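Local structure of afamin (Homo sapiens, 6FAK) at residues F105-S110 and G463-N467. The protein carries hydrophobic molecules in body fluids, binding vitamin E and keeping lipidated Wnt proteins soluble and active. Residues are numbered along the deposited sequence; the frame is centred on the assembly and turned at random.
Sequences FYNKKS and GVNEN. With NAG (2-acetamido-2-deoxy-beta-D-glucopyranose), chain B.
Where the first and third albumin repeats of afamin meet, Asn465, in the loop between helices 446-462 and 472-479, plugs its carboxamide into the C-terminal end of helix 97-106 and the residues after it. Both N-H groups of ND2 are spent on main-chain carbonyls: one reaches Phe105 O at 2.9 Å, in the carbonyl plane and on a lone pair, the other Lys108 O at 2.8 Å with a nearly straight N-H...O angle of 169°. Chi1 of 66°, with CG between backbone N and carbonyl carbon, turns the carboxamide to these acceptors, and because both lie close to the amide plane its rotation is fixed. A water that accepts from Ser110 N lies 2.7 Å from Asn465 OD1 and can donate to it or to Glu466 OE1. This is a side-chain amide bonding main-chain carbonyls at a helix end, here across two repeats of an all-helical albumin-family fold. CB of Asn465 lies over one face of the Phe105 ring, 3.5 Å from CZ, while ring and amide stand almost perpendicular, 84° apart. Phe151 also touches Asn465, and Leu207 of helix 177-209 packs on Phe105. A leucine in place of Asn465 would probably cost Phe105 O and Lys108 O their amide donor and the water one of its acceptors, within a buried contact. Asn465 O meets the edge of the Tyr106 ring, 3.3 Å from CD1; beyond it, Tyr106 OH is 3.6 Å from O7 of the N-acetylglucosamine linked to Asn467 ND2.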
loop_
_atom_site.group_PDB
_atom_site.type_symbol
_atom_site.label_atom_id
_atom_site.label_comp_id
_atom_site.label_asym_id
_atom_site.label_seq_id
_atom_site.Cartn_x
_atom_site.Cartn_y
_atom_site.Cartn_z
ATOM N N PHE A 105 -0.861 -3.112 -18.136
ATOM C CA PHE A 105 -1.055 -2.470 -16.863
ATOM C C PHE A 105 -2.505 -2.518 -16.370
ATOM O O PHE A 105 -2.740 -2.837 -15.203
ATOM C CB PHE A 105 -0.529 -1.035 -16.912
ATOM C CG PHE A 105 -0.864 -0.233 -15.712
ATOM C CD1 PHE A 105 -0.156 -0.394 -14.544
ATOM C CD2 PHE A 105 -1.852 0.739 -15.751
ATOM C CE1 PHE A 105 -0.467 0.368 -13.418
ATOM C CE2 PHE A 105 -2.163 1.493 -14.630
ATOM C CZ PHE A 105 -1.458 1.301 -13.477
ATOM N N TYR A 106 -3.460 -2.164 -17.244
ATOM C CA TYR A 106 -4.864 -2.283 -16.934
ATOM C C TYR A 106 -5.361 -3.717 -16.711
ATOM O O TYR A 106 -6.405 -3.871 -16.083
ATOM C CB TYR A 106 -5.780 -1.569 -17.948
ATOM C CG TYR A 106 -5.668 -0.064 -17.934
ATOM C CD1 TYR A 106 -5.674 0.633 -16.742
ATOM C CD2 TYR A 106 -5.595 0.674 -19.114
ATOM C CE1 TYR A 106 -5.567 2.004 -16.711
ATOM C CE2 TYR A 106 -5.496 2.068 -19.091
ATOM C CZ TYR A 106 -5.466 2.718 -17.877
ATOM O OH TYR A 106 -5.404 4.096 -17.783
ATOM N N ASN A 107 -4.648 -4.714 -17.216
ATOM C CA ASN A 107 -4.984 -6.117 -17.042
ATOM C C ASN A 107 -4.770 -6.647 -15.619
ATOM O O ASN A 107 -5.332 -7.687 -15.258
ATOM C CB ASN A 107 -4.159 -6.964 -18.025
ATOM C CG ASN A 107 -4.732 -8.387 -18.225
ATOM O OD1 ASN A 107 -5.867 -8.505 -18.573
ATOM N ND2 ASN A 107 -3.916 -9.432 -18.023
ATOM N N LYS A 108 -3.944 -5.970 -14.803
ATOM C CA LYS A 108 -3.704 -6.430 -13.422
ATOM C C LYS A 108 -4.974 -6.320 -12.622
ATOM O O LYS A 108 -5.710 -5.336 -12.774
ATOM C CB LYS A 108 -2.578 -5.615 -12.759
ATOM C CG LYS A 108 -1.258 -5.891 -13.446
ATOM C CD LYS A 108 -0.101 -5.201 -12.762
ATOM C CE LYS A 108 1.246 -5.597 -13.349
ATOM N NZ LYS A 108 2.296 -5.159 -12.403
ATOM N N LYS A 109 -5.232 -7.317 -11.779
ATOM C CA LYS A 109 -6.391 -7.307 -10.866
ATOM C C LYS A 109 -5.945 -7.190 -9.425
ATOM O O LYS A 109 -5.194 -8.067 -8.930
ATOM C CB LYS A 109 -7.186 -8.614 -11.011
ATOM C CG LYS A 109 -7.845 -8.760 -12.389
ATOM C CD LYS A 109 -7.111 -9.823 -13.191
ATOM C CE LYS A 109 -7.435 -9.767 -14.673
ATOM N NZ LYS A 109 -6.408 -10.554 -15.351
ATOM N N SER A 110 -6.408 -6.129 -8.757
ATOM C CA SER A 110 -6.233 -5.966 -7.304
ATOM C C SER A 110 -6.920 -7.058 -6.507
ATOM O O SER A 110 -6.358 -7.542 -5.538
ATOM C CB SER A 110 -6.777 -4.596 -6.857
ATOM O OG SER A 110 -7.929 -4.279 -7.623
ATOM N N GLY A 463 -8.209 2.608 -5.485
ATOM C CA GLY A 463 -7.796 1.849 -6.659
ATOM C C GLY A 463 -6.407 2.248 -7.131
ATOM O O GLY A 463 -5.977 3.437 -6.983
ATOM N N VAL A 464 -5.731 1.282 -7.760
ATOM C CA VAL A 464 -4.413 1.490 -8.328
ATOM C C VAL A 464 -4.462 1.755 -9.821
ATOM O O VAL A 464 -4.079 2.842 -10.271
ATOM C CB VAL A 464 -3.442 0.312 -7.962
ATOM C CG1 VAL A 464 -2.049 0.616 -8.456
ATOM C CG2 VAL A 464 -3.455 0.091 -6.467
ATOM N N ASN A 465 -4.970 0.783 -10.587
ATOM C CA ASN A 465 -5.026 0.871 -12.016
ATOM C C ASN A 465 -6.460 1.041 -12.523
ATOM O O ASN A 465 -6.755 0.725 -13.658
ATOM C CB ASN A 465 -4.380 -0.374 -12.671
ATOM C CG ASN A 465 -5.145 -1.700 -12.425
ATOM O OD1 ASN A 465 -5.926 -1.827 -11.484
ATOM N ND2 ASN A 465 -4.847 -2.704 -13.254
ATOM N N GLU A 466 -7.364 1.452 -11.656
ATOM C CA GLU A 466 -8.748 1.737 -12.059
ATOM C C GLU A 466 -9.233 2.979 -11.310
ATOM O O GLU A 466 -8.786 3.247 -10.196
ATOM C CB GLU A 466 -9.670 0.550 -11.753
ATOM C CG GLU A 466 -9.420 -0.003 -10.377
ATOM C CD GLU A 466 -10.128 -1.299 -10.018
ATOM O OE1 GLU A 466 -9.617 -1.944 -9.061
ATOM O OE2 GLU A 466 -11.157 -1.634 -10.632
ATOM N N ASN A 467 -10.185 3.681 -11.910
ATOM C CA ASN A 467 -10.975 4.665 -11.198
ATOM C C ASN A 467 -12.206 3.894 -10.804
ATOM O O ASN A 467 -12.987 3.538 -11.633
ATOM C CB ASN A 467 -11.296 5.858 -12.107
ATOM C CG ASN A 467 -10.037 6.613 -12.476
ATOM O OD1 ASN A 467 -9.254 6.966 -11.590
ATOM N ND2 ASN A 467 -9.818 6.826 -13.760
HETATM C C1 NAG B . -8.638 7.517 -14.258
HETATM C C2 NAG B . -8.534 7.283 -15.760
HETATM C C3 NAG B . -7.323 8.014 -16.325
HETATM C C4 NAG B . -7.386 9.487 -15.943
HETATM C C5 NAG B . -7.590 9.655 -14.435
HETATM C C6 NAG B . -7.767 11.123 -14.064
HETATM C C7 NAG B . -9.101 5.279 -17.074
HETATM C C8 NAG B . -9.938 6.165 -17.957
HETATM N N2 NAG B . -8.457 5.857 -16.049
HETATM O O3 NAG B . -7.290 7.880 -17.755
HETATM O O4 NAG B . -6.181 10.142 -16.358
HETATM O O5 NAG B . -8.744 8.919 -13.998
HETATM O O6 NAG B . -8.947 11.645 -14.687
HETATM O O7 NAG B . -9.015 4.080 -17.283
HETATM O O HOH W 1 -7.316 -3.770 -10.178
#